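Local coordinates for protein L-asparaginase I (Vibrio cholerae, PDB 2OCD) that probably catalyses the hydrolysis of L-asparagine to L-aspartate and ammonium, working as a cytoplasmic homotetramer, at residues 73-78 with 83-88; 140-145 with 185-190; 146-149 with 154-157. All coordinates share one frame; numbering follows the deposited sequence.

Contact 1 of 3, residues 73-78 with 83-88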
ATOM      1  N   ASP B  73     -37.644  -5.781  11.643  1.00 14.22           N
ATOM      2  CA  ASP B  73     -39.049  -5.389  11.753  1.00 14.10           C
ATOM      3  C   ASP B  73     -39.247  -3.899  11.671  1.00 14.37           C
ATOM      4  O   ASP B  73     -40.263  -3.449  11.202  1.00 14.15           O
ATOM      5  CB  ASP B  73     -39.631  -5.891  13.048  1.00 13.99           C
ATOM      6  CG  ASP B  73     -39.743  -7.393  13.088  1.00 15.58           C
ATOM      7  OD1 ASP B  73     -39.751  -8.048  12.008  1.00 15.28           O
ATOM      8  OD2 ASP B  73     -39.836  -7.904  14.233  1.00 18.05           O
ATOM      9  N   ASP B  74     -38.269  -3.148  12.150  1.00 15.22           N
ATOM     10  CA  ASP B  74     -38.345  -1.708  12.172  1.00 15.73           C
ATOM     11  C   ASP B  74     -38.220  -1.239  10.723  1.00 16.56           C
ATOM     12  O   ASP B  74     -39.079  -0.525  10.185  1.00 17.90           O
ATOM     13  CB  ASP B  74     -37.224  -1.197  13.062  1.00 15.60           C
ATOM     14  CG  ASP B  74     -37.129   0.288  13.083  1.00 16.85           C
ATOM     15  OD1 ASP B  74     -36.042   0.883  13.293  1.00 17.71           O
ATOM     16  OD2 ASP B  74     -38.158   0.884  12.865  1.00 21.04           O
ATOM     17  N   ILE B  75     -37.196  -1.716  10.045  1.00 16.70           N
ATOM     18  CA  ILE B  75     -37.075  -1.442   8.617  1.00 16.61           C
ATOM     19  C   ILE B  75     -38.377  -1.720   7.805  1.00 16.54           C
ATOM     20  O   ILE B  75     -38.864  -0.816   7.057  1.00 16.65           O
ATOM     21  CB  ILE B  75     -35.843  -2.186   8.023  1.00 16.95           C
ATOM     22  CG1 ILE B  75     -34.583  -1.623   8.657  1.00 16.53           C
ATOM     23  CG2 ILE B  75     -35.755  -2.000   6.470  1.00 16.92           C
ATOM     24  CD1 ILE B  75     -34.483  -0.136   8.448  1.00 15.67           C
ATOM     25  N   ALA B  76     -38.912  -2.938   7.947  1.00 15.72           N
ATOM     26  CA  ALA B  76     -40.155  -3.367   7.279  1.00 15.90           C
ATOM     27  C   ALA B  76     -41.293  -2.368   7.491  1.00 16.05           C
ATOM     28  O   ALA B  76     -41.999  -1.992   6.544  1.00 15.44           O
ATOM     29  CB  ALA B  76     -40.607  -4.736   7.807  1.00 15.31           C
ATOM     30  N   ALA B  77     -41.456  -1.946   8.745  1.00 15.64           N
ATOM     31  CA  ALA B  77     -42.508  -1.032   9.098  1.00 15.40           C
ATOM     32  C   ALA B  77     -42.266   0.268   8.374  1.00 15.98           C
ATOM     33  O   ALA B  77     -43.217   0.940   8.024  1.00 16.95           O
ATOM     34  CB  ALA B  77     -42.542  -0.802  10.563  1.00 13.89           C
ATOM     35  N   ASN B  78     -41.017   0.636   8.140  1.00 15.76           N
ATOM     36  CA  ASN B  78     -40.753   1.924   7.535  1.00 15.95           C
ATOM     37  C   ASN B  78     -40.448   1.810   6.049  1.00 16.70           C
ATOM     38  O   ASN B  78     -40.195   2.827   5.346  1.00 16.27           O
ATOM     39  CB  ASN B  78     -39.625   2.625   8.286  1.00 15.32           C
ATOM     40  CG  ASN B  78     -40.079   3.155   9.611  1.00 14.63           C
ATOM     41  OD1 ASN B  78     -39.716   2.633  10.680  1.00 12.99           O
ATOM     42  ND2 ASN B  78     -40.917   4.177   9.565  1.00 13.55           N
ATOM     43  N   ASP B  83     -36.888   6.440   1.128  1.00 17.10           N
ATOM     44  CA  ASP B  83     -36.183   6.027  -0.093  1.00 17.28           C
ATOM     45  C   ASP B  83     -34.897   5.239   0.190  1.00 17.31           C
ATOM     46  O   ASP B  83     -34.266   4.761  -0.761  1.00 18.35           O
ATOM     47  CB  ASP B  83     -35.857   7.249  -0.950  1.00 17.23           C
ATOM     48  CG  ASP B  83     -37.041   8.238  -1.035  1.00 19.11           C
ATOM     49  OD1 ASP B  83     -36.890   9.448  -0.656  1.00 15.27           O
ATOM     50  OD2 ASP B  83     -38.150   7.782  -1.453  1.00 23.07           O
ATOM     51  N   GLY B  84     -34.527   5.110   1.473  1.00 15.73           N
ATOM     52  CA  GLY B  84     -33.349   4.369   1.897  1.00 14.99           C
ATOM     53  C   GLY B  84     -33.219   4.330   3.422  1.00 14.60           C
ATOM     54  O   GLY B  84     -34.053   4.887   4.152  1.00 14.38           O
ATOM     55  N   PHE B  85     -32.198   3.645   3.922  1.00 14.19           N
ATOM     56  CA  PHE B  85     -32.089   3.404   5.360  1.00 14.24           C
ATOM     57  C   PHE B  85     -30.668   3.319   5.774  1.00 13.22           C
ATOM     58  O   PHE B  85     -29.903   2.649   5.100  1.00 14.01           O
ATOM     59  CB  PHE B  85     -32.777   2.096   5.685  1.00 14.78           C
ATOM     60  CG  PHE B  85     -34.183   2.045   5.172  1.00 16.41           C
ATOM     61  CD1 PHE B  85     -35.218   2.520   5.942  1.00 14.84           C
ATOM     62  CD2 PHE B  85     -34.449   1.589   3.886  1.00 16.51           C
ATOM     63  CE1 PHE B  85     -36.461   2.514   5.475  1.00 16.32           C
ATOM     64  CE2 PHE B  85     -35.696   1.603   3.409  1.00 15.10           C
ATOM     65  CZ  PHE B  85     -36.716   2.068   4.204  1.00 15.59           C
ATOM     66  N   VAL B  86     -30.327   3.994   6.873  1.00 12.50           N
ATOM     67  CA  VAL B  86     -29.022   3.905   7.527  1.00 11.54           C
ATOM     68  C   VAL B  86     -29.184   3.412   8.940  1.00 12.15           C
ATOM     69  O   VAL B  86     -29.901   4.001   9.722  1.00 11.96           O
ATOM     70  CB  VAL B  86     -28.316   5.281   7.627  1.00 11.42           C
ATOM     71  CG1 VAL B  86     -26.963   5.166   8.407  1.00 10.44           C
ATOM     72  CG2 VAL B  86     -28.077   5.851   6.236  1.00  9.68           C
ATOM     73  N   ILE B  87     -28.478   2.342   9.282  1.00 12.47           N
ATOM     74  CA  ILE B  87     -28.580   1.757  10.599  1.00 11.97           C
ATOM     75  C   ILE B  87     -27.282   2.096  11.319  1.00 12.50           C
ATOM     76  O   ILE B  87     -26.205   1.586  10.959  1.00 12.23           O
ATOM     77  CB  ILE B  87     -28.785   0.228  10.503  1.00 11.81           C
ATOM     78  CG1 ILE B  87     -30.169  -0.102   9.939  1.00 12.20           C
ATOM     79  CG2 ILE B  87     -28.639  -0.462  11.858  1.00 12.41           C
ATOM     80  CD1 ILE B  87     -30.248  -1.493   9.216  1.00  9.89           C
ATOM     81  N   LEU B  88     -27.388   2.964  12.326  1.00 12.47           N
ATOM     82  CA  LEU B  88     -26.272   3.230  13.270  1.00 12.49           C
ATOM     83  C   LEU B  88     -26.214   2.171  14.329  1.00 11.22           C
ATOM     84  O   LEU B  88     -27.204   1.806  14.886  1.00 11.82           O
ATOM     85  CB  LEU B  88     -26.375   4.607  13.939  1.00 12.73           C
ATOM     86  CG  LEU B  88     -26.386   5.774  12.956  1.00 13.14           C
ATOM     87  CD1 LEU B  88     -26.458   7.119  13.746  1.00 10.71           C
ATOM     88  CD2 LEU B  88     -25.129   5.649  11.941  1.00 10.74           C
TER
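I75, on the inner side of helix 65-78, reaches strand 84-88 with its terminal methyl. CD1 comes to 3.7 Å from F85 CD1 and to 3.9 Å from F85 CB, so it sits where the ring joins its stem. Two torsions put it there: CG1 stands anti to the carbonyl carbon and beside the backbone N (chi1 -65°), and a second bend of the same sign (chi2 -57°) folds the methyl back. I75 and F85 lie alongside one another, pointing opposite ways. I87, two residues further along the strand, adds a looser touch, with its CD1 4.4 Å from I75 CG1. The helix follows strand 48-58 and leads into strand 84-88; these two strands are parallel, and strand 5-12 lies between them in the sheet. This is a beta-alpha-beta crossover of the alpha/beta N-terminal domain, and the helix and strand segments run nearly antiparallel at 156°, their axes 10.2 Å apart. Further down the ring, the closer approach comes from the backbone. N78 O lies in the plane of the F85 ring at its edge, 3.7 Å from F85 CZ, where a carbonyl meets the slightly positive ring hydrogens in a mild electrostatic fit. N78 CB packs more loosely, 4.2 Å from F85 CE1. On the helix, D74 OD1 is hydrogen-bonded to Y54 OH of strand 48-58, a polar tie beside the greasy one. V86 faces the other way, onto L132, A135 and L136 of helix 127-141, which covers the opposite side of the sheet.

Contact 2 of 3, residues 140-145 with 185-190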
ATOM      1  N   ALA B 140     -28.750   8.136  -0.993  1.00 15.50           N
ATOM      2  CA  ALA B 140     -29.641   8.978  -1.751  1.00 15.21           C
ATOM      3  C   ALA B 140     -29.142   9.194  -3.157  1.00 15.63           C
ATOM      4  O   ALA B 140     -29.920   9.227  -4.099  1.00 15.44           O
ATOM      5  CB  ALA B 140     -29.782  10.307  -1.063  1.00 15.58           C
ATOM      6  N   ASN B 141     -27.851   9.371  -3.328  1.00 16.08           N
ATOM      7  CA  ASN B 141     -27.351   9.653  -4.676  1.00 16.72           C
ATOM      8  C   ASN B 141     -26.733   8.466  -5.400  1.00 16.86           C
ATOM      9  O   ASN B 141     -26.417   8.549  -6.590  1.00 17.46           O
ATOM     10  CB  ASN B 141     -26.388  10.839  -4.623  1.00 16.95           C
ATOM     11  CG  ASN B 141     -27.101  12.148  -4.210  1.00 18.67           C
ATOM     12  OD1 ASN B 141     -27.888  12.181  -3.256  1.00 19.86           O
ATOM     13  ND2 ASN B 141     -26.841  13.208  -4.941  1.00 20.21           N
ATOM     14  N   TYR B 142     -26.542   7.359  -4.687  1.00 16.95           N
ATOM     15  CA  TYR B 142     -25.936   6.178  -5.263  1.00 16.51           C
ATOM     16  C   TYR B 142     -26.518   4.941  -4.653  1.00 16.06           C
ATOM     17  O   TYR B 142     -25.773   4.127  -4.159  1.00 16.25           O
ATOM     18  CB  TYR B 142     -24.413   6.164  -5.018  1.00 16.76           C
ATOM     19  CG  TYR B 142     -23.685   7.349  -5.572  1.00 17.41           C
ATOM     20  CD1 TYR B 142     -23.630   8.549  -4.868  1.00 17.45           C
ATOM     21  CD2 TYR B 142     -23.049   7.293  -6.797  1.00 17.58           C
ATOM     22  CE1 TYR B 142     -22.967   9.657  -5.378  1.00 14.92           C
ATOM     23  CE2 TYR B 142     -22.394   8.410  -7.305  1.00 16.50           C
ATOM     24  CZ  TYR B 142     -22.362   9.577  -6.578  1.00 15.89           C
ATOM     25  OH  TYR B 142     -21.721  10.693  -7.075  1.00 18.74           O
ATOM     26  N   PRO B 143     -27.846   4.762  -4.732  1.00 16.34           N
ATOM     27  CA  PRO B 143     -28.491   3.679  -3.986  1.00 15.83           C
ATOM     28  C   PRO B 143     -28.107   2.317  -4.509  1.00 16.27           C
ATOM     29  O   PRO B 143     -28.280   2.029  -5.710  1.00 17.10           O
ATOM     30  CB  PRO B 143     -29.999   3.944  -4.189  1.00 15.72           C
ATOM     31  CG  PRO B 143     -30.118   4.750  -5.406  1.00 15.04           C
ATOM     32  CD  PRO B 143     -28.819   5.526  -5.544  1.00 16.60           C
ATOM     33  N   ILE B 144     -27.567   1.487  -3.632  1.00 16.26           N
ATOM     34  CA  ILE B 144     -27.299   0.098  -3.961  1.00 16.76           C
ATOM     35  C   ILE B 144     -28.282  -0.706  -3.161  1.00 16.58           C
ATOM     36  O   ILE B 144     -28.272  -0.601  -1.961  1.00 16.32           O
ATOM     37  CB  ILE B 144     -25.897  -0.338  -3.511  1.00 17.65           C
ATOM     38  CG1 ILE B 144     -24.812   0.680  -3.949  1.00 18.32           C
ATOM     39  CG2 ILE B 144     -25.601  -1.789  -3.985  1.00 16.62           C
ATOM     40  CD1 ILE B 144     -24.933   1.093  -5.316  1.00 19.43           C
ATOM     41  N   ASN B 145     -29.081  -1.552  -3.807  1.00 16.73           N
ATOM     42  CA  ASN B 145     -30.231  -2.186  -3.148  1.00 17.05           C
ATOM     43  C   ASN B 145     -29.839  -3.485  -2.466  1.00 16.61           C
ATOM     44  O   ASN B 145     -30.348  -4.553  -2.815  1.00 18.32           O
ATOM     45  CB  ASN B 145     -31.405  -2.448  -4.120  1.00 17.09           C
ATOM     46  CG  ASN B 145     -31.939  -1.175  -4.787  1.00 18.37           C
ATOM     47  OD1 ASN B 145     -32.327  -1.196  -5.960  1.00 20.56           O
ATOM     48  ND2 ASN B 145     -31.986  -0.071  -4.038  1.00 21.63           N
ATOM     49  N   ILE B 185     -12.256  11.685  -2.045  1.00 28.04           N
ATOM     50  CA  ILE B 185     -12.541  12.975  -2.626  1.00 28.73           C
ATOM     51  C   ILE B 185     -13.649  12.845  -3.697  1.00 29.13           C
ATOM     52  O   ILE B 185     -14.430  13.751  -3.937  1.00 29.44           O
ATOM     53  CB  ILE B 185     -11.224  13.532  -3.236  1.00 28.71           C
ATOM     54  CG1 ILE B 185     -11.301  15.041  -3.439  1.00 29.28           C
ATOM     55  CG2 ILE B 185     -10.886  12.799  -4.520  1.00 28.25           C
ATOM     56  CD1 ILE B 185     -10.582  15.832  -2.355  1.00 30.06           C
ATOM     57  N   ASN B 186     -13.715  11.692  -4.330  1.00 29.93           N
ATOM     58  CA  ASN B 186     -14.690  11.427  -5.359  1.00 30.58           C
ATOM     59  C   ASN B 186     -15.395  10.100  -5.054  1.00 30.87           C
ATOM     60  O   ASN B 186     -14.719   9.085  -4.825  1.00 31.13           O
ATOM     61  CB  ASN B 186     -13.915  11.333  -6.668  1.00 31.35           C
ATOM     62  CG  ASN B 186     -14.667  11.895  -7.840  1.00 33.62           C
ATOM     63  OD1 ASN B 186     -15.337  12.925  -7.732  1.00 36.81           O
ATOM     64  ND2 ASN B 186     -14.527  11.243  -9.000  1.00 37.02           N
ATOM     65  N   ILE B 187     -16.728  10.084  -5.024  1.00 30.59           N
ATOM     66  CA  ILE B 187     -17.435   8.804  -4.944  1.00 30.50           C
ATOM     67  C   ILE B 187     -17.123   7.952  -6.172  1.00 30.45           C
ATOM     68  O   ILE B 187     -17.381   8.355  -7.283  1.00 29.67           O
ATOM     69  CB  ILE B 187     -18.963   8.937  -4.766  1.00 30.23           C
ATOM     70  CG1 ILE B 187     -19.329   9.093  -3.287  1.00 29.69           C
ATOM     71  CG2 ILE B 187     -19.659   7.676  -5.239  1.00 30.83           C
ATOM     72  CD1 ILE B 187     -19.239  10.453  -2.792  1.00 28.63           C
ATOM     73  N   GLU B 188     -16.584   6.756  -5.927  1.00 31.49           N
ATOM     74  CA  GLU B 188     -16.075   5.859  -6.959  1.00 32.01           C
ATOM     75  C   GLU B 188     -16.675   4.431  -6.873  1.00 31.98           C
ATOM     76  O   GLU B 188     -16.446   3.690  -5.930  1.00 31.23           O
ATOM     77  CB  GLU B 188     -14.551   5.784  -6.828  1.00 32.58           C
ATOM     78  CG  GLU B 188     -13.808   5.808  -8.131  1.00 33.89           C
ATOM     79  CD  GLU B 188     -13.935   7.154  -8.816  1.00 37.43           C
ATOM     80  OE1 GLU B 188     -13.743   8.184  -8.121  1.00 37.20           O
ATOM     81  OE2 GLU B 188     -14.233   7.183 -10.045  1.00 39.29           O
ATOM     82  N   LEU B 189     -17.390   4.042  -7.914  1.00 32.62           N
ATOM     83  CA  LEU B 189     -18.202   2.835  -7.927  1.00 33.03           C
ATOM     84  C   LEU B 189     -17.383   1.653  -8.507  1.00 33.77           C
ATOM     85  O   LEU B 189     -16.590   1.840  -9.433  1.00 34.21           O
ATOM     86  CB  LEU B 189     -19.449   3.149  -8.767  1.00 33.08           C
ATOM     87  CG  LEU B 189     -20.829   2.496  -8.623  1.00 33.36           C
ATOM     88  CD1 LEU B 189     -21.363   2.501  -7.185  1.00 32.51           C
ATOM     89  CD2 LEU B 189     -21.796   3.220  -9.599  1.00 32.01           C
ATOM     90  N   SER B 190     -17.527   0.445  -7.968  1.00 34.04           N
ATOM     91  CA  SER B 190     -16.851  -0.685  -8.590  1.00 34.79           C
ATOM     92  C   SER B 190     -17.505  -0.993  -9.917  1.00 35.37           C
ATOM     93  O   SER B 190     -18.623  -0.562 -10.203  1.00 35.72           O
ATOM     94  CB  SER B 190     -16.864  -1.933  -7.706  1.00 35.42           C
ATOM     95  OG  SER B 190     -15.681  -2.004  -6.919  1.00 36.19           O
TER
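Y142 and I187 make the aromatic part of this contact, a CH-pi interaction. The CG2 methyl of I187 is set over one face of the Y142 ring, 3.5 Å from the ring centroid and 14° off the normal, almost above the centre. Its nearest ring atom is Y142 CE2, also at 3.5 Å, and I187 CB follows the ring outward, 4.0 Å from Y142 OH. The methyl is the branch that lies anti to the I187 backbone N, while CG1 takes the place beside that N. For its part the tyrosine, just past the end of its helix, has CG anti to its carbonyl carbon (chi1 -59°), which carries the ring across to the strand. Purely aliphatic packing is thinner: I144 CD1 approaches L189 CD1 at 4.3 Å. No hydrogen bond links the two segments. A polar interaction lies within 185-190, where N186 ND2 donates to E188 OE1 at 3.3 Å; the oxygen receives it on its syn lone pair and lies somewhat out of the amide plane. E188 starts out from the strand away from the 140-145 segment. Across the subunit boundary, I187 also packs on R125 of a second subunit and I185 on F169 of that chain. Strand 187-189 is the outermost strand at its end of the mixed sheet within the chain, joined by backbone hydrogen bonding of E188 with E182 to strand 181-183, with L181 packing against both I187 and L189; the 140-145 segment that meets it is the link from helix 127-141 into strand 147-151.

Contact 3 of 3, residues 146-149 with 154-157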
ATOM      1  N   GLU B 146     -28.930  -3.371  -1.512  1.00 15.32           N
ATOM      2  CA  GLU B 146     -28.453  -4.477  -0.731  1.00 14.29           C
ATOM      3  C   GLU B 146     -28.167  -3.944   0.663  1.00 13.02           C
ATOM      4  O   GLU B 146     -28.193  -2.722   0.911  1.00 11.55           O
ATOM      5  CB  GLU B 146     -27.136  -5.084  -1.241  1.00 14.17           C
ATOM      6  CG  GLU B 146     -26.746  -5.038  -2.717  1.00 14.67           C
ATOM      7  CD  GLU B 146     -25.426  -5.883  -2.993  1.00 16.88           C
ATOM      8  OE1 GLU B 146     -24.979  -6.610  -2.067  1.00 13.99           O
ATOM      9  OE2 GLU B 146     -24.848  -5.842  -4.143  1.00 19.28           O
ATOM     10  N   VAL B 147     -27.897  -4.884   1.568  1.00 12.00           N
ATOM     11  CA  VAL B 147     -27.371  -4.551   2.892  1.00 11.34           C
ATOM     12  C   VAL B 147     -25.859  -4.301   2.798  1.00 10.78           C
ATOM     13  O   VAL B 147     -25.085  -5.194   2.493  1.00  9.99           O
ATOM     14  CB  VAL B 147     -27.723  -5.620   3.932  1.00 10.79           C
ATOM     15  CG1 VAL B 147     -27.208  -5.208   5.277  1.00 11.78           C
ATOM     16  CG2 VAL B 147     -29.227  -5.745   4.041  1.00 11.14           C
ATOM     17  N   THR B 148     -25.452  -3.064   3.032  1.00 10.88           N
ATOM     18  CA  THR B 148     -24.041  -2.696   2.908  1.00 11.35           C
ATOM     19  C   THR B 148     -23.500  -2.114   4.219  1.00 11.70           C
ATOM     20  O   THR B 148     -24.265  -1.888   5.184  1.00 10.99           O
ATOM     21  CB  THR B 148     -23.859  -1.683   1.745  1.00 11.95           C
ATOM     22  OG1 THR B 148     -24.660  -0.512   1.983  1.00 11.22           O
ATOM     23  CG2 THR B 148     -24.264  -2.347   0.366  1.00  9.35           C
ATOM     24  N   LEU B 149     -22.184  -1.892   4.269  1.00 12.49           N
ATOM     25  CA  LEU B 149     -21.495  -1.516   5.526  1.00 12.87           C
ATOM     26  C   LEU B 149     -20.496  -0.441   5.191  1.00 12.81           C
ATOM     27  O   LEU B 149     -19.613  -0.641   4.345  1.00 12.98           O
ATOM     28  CB  LEU B 149     -20.821  -2.733   6.186  1.00 12.88           C
ATOM     29  CG  LEU B 149     -20.186  -2.619   7.590  1.00 12.87           C
ATOM     30  CD1 LEU B 149     -20.127  -3.961   8.378  1.00 12.03           C
ATOM     31  CD2 LEU B 149     -18.789  -2.068   7.578  1.00  9.68           C
ATOM     32  N   ARG B 154     -15.143   3.402   2.746  1.00 17.17           N
ATOM     33  CA  ARG B 154     -15.512   2.419   1.730  1.00 18.01           C
ATOM     34  C   ARG B 154     -16.822   1.711   2.071  1.00 17.25           C
ATOM     35  O   ARG B 154     -17.164   1.551   3.240  1.00 18.23           O
ATOM     36  CB  ARG B 154     -14.380   1.449   1.504  1.00 18.16           C
ATOM     37  CG  ARG B 154     -14.178   0.402   2.568  1.00 20.87           C
ATOM     38  CD  ARG B 154     -12.949  -0.507   2.250  1.00 21.56           C
ATOM     39  NE  ARG B 154     -11.705   0.165   2.660  1.00 26.59           N
ATOM     40  CZ  ARG B 154     -11.087   0.018   3.839  1.00 26.01           C
ATOM     41  NH1 ARG B 154     -11.526  -0.821   4.757  1.00 26.36           N
ATOM     42  NH2 ARG B 154     -10.011   0.725   4.088  1.00 25.71           N
ATOM     43  N   LEU B 155     -17.589   1.378   1.046  1.00 16.04           N
ATOM     44  CA  LEU B 155     -18.839   0.718   1.241  1.00 15.27           C
ATOM     45  C   LEU B 155     -18.648  -0.706   0.840  1.00 15.37           C
ATOM     46  O   LEU B 155     -18.322  -0.974  -0.312  1.00 14.40           O
ATOM     47  CB  LEU B 155     -19.892   1.329   0.332  1.00 15.32           C
ATOM     48  CG  LEU B 155     -21.281   0.720   0.522  1.00 15.09           C
ATOM     49  CD1 LEU B 155     -21.841   1.169   1.881  1.00 12.33           C
ATOM     50  CD2 LEU B 155     -22.227   1.075  -0.668  1.00 13.14           C
HETATM   51  N   MSE B 156     -18.895  -1.629   1.759  1.00 15.40           N
HETATM   52  CA  MSE B 156     -18.702  -3.039   1.461  1.00 16.57           C
HETATM   53  C   MSE B 156     -19.989  -3.805   1.482  1.00 14.74           C
HETATM   54  O   MSE B 156     -20.901  -3.429   2.171  1.00 15.40           O
HETATM   55  CB  MSE B 156     -17.729  -3.654   2.458  1.00 16.02           C
HETATM   56  CG  MSE B 156     -16.355  -3.017   2.416  1.00 17.84           C
HETATM   57 SE   MSE B 156     -15.521  -3.119   4.181  0.80 25.36          SE
HETATM   58  CE  MSE B 156     -16.100  -1.293   4.803  1.00 20.64           C
ATOM     59  N   ARG B 157     -20.058  -4.907   0.739  1.00 13.90           N
ATOM     60  CA  ARG B 157     -21.213  -5.808   0.869  1.00 13.10           C
ATOM     61  C   ARG B 157     -21.312  -6.262   2.321  1.00 12.64           C
ATOM     62  O   ARG B 157     -20.340  -6.704   2.884  1.00 12.45           O
ATOM     63  CB  ARG B 157     -21.099  -6.996  -0.079  1.00 12.94           C
ATOM     64  CG  ARG B 157     -22.284  -7.936  -0.011  1.00 13.90           C
ATOM     65  CD  ARG B 157     -22.375  -8.898  -1.226  1.00 13.11           C
ATOM     66  NE  ARG B 157     -22.739  -8.167  -2.429  1.00 11.89           N
ATOM     67  CZ  ARG B 157     -22.373  -8.473  -3.663  1.00 10.36           C
ATOM     68  NH1 ARG B 157     -21.635  -9.521  -3.909  1.00 10.85           N
ATOM     69  NH2 ARG B 157     -22.755  -7.702  -4.660  1.00 10.85           N
TER
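The beta hairpin of strands 147-151 and 154-157, where the large N-terminal sheet turns from parallel to antiparallel, pairs L149 with M156 and T148 with R157. L149 and M156 form an antiparallel hydrogen-bonded pair: M156 N gives to L149 O at 2.9 Å, almost straight at 171°, and L149 N gives back to M156 O at the same length but with more bend. Their side chains share one face of the sheet. There L149 CD2 meets CE of M156, a selenomethionine bent at its third torsion, at 3.9 Å, and F172 packs on both. T148 and R157 are the next, non-hydrogen-bonded pair, their side chains diverging. The other face belongs to T148 and L155, which cross each other with L155 CD1 3.3 Å from T148 OG1; that hydroxyl also has a weak hydrogen bond with V112 O of the adjacent strand. At the hairpin's open end E146 and R157 form a salt bridge. R157 first heads away from the 146-149 segment, with CG anti to its backbone N, and then a bend at chi3 (-70°) turns the guanidinium in. It grips the carboxylate side-on: R157 NE reaches E146 OE1 at 2.8 Å, R157 NH2 reaches E146 OE2 at 2.8 Å, and both oxygens use their syn lone pairs. With the two planes only 23° apart, this paired bond should restrict rotation of both groups, and R157 NH1 is bonded to G333 O near the C-terminus, so the arginine joins the hairpin to the chain's tail; the glutamate is probably kept ionised by the paired positive charge.

All three contacts reach the same mixed sheet. Contact 3 is nested in the loop closed by contact 2, and the two touch directly: I144 CG1 packs on L155 CD2 at 4.2 Å, with the contact centres about 11 Å apart. Contact 1 closes earlier in the chain and touches neither; its centre lies about 19 Å from that of contact 2 and about 15 Å from that of contact 3. Contact 3 comes nearest the predicted substrate site, with the L149 side chain about 8 Å from that of T91. In contact 1, the I87 side chain is about 10 Å from that of S60, also predicted to bind substrate. Contact 2 lies away from the site and next to a second subunit.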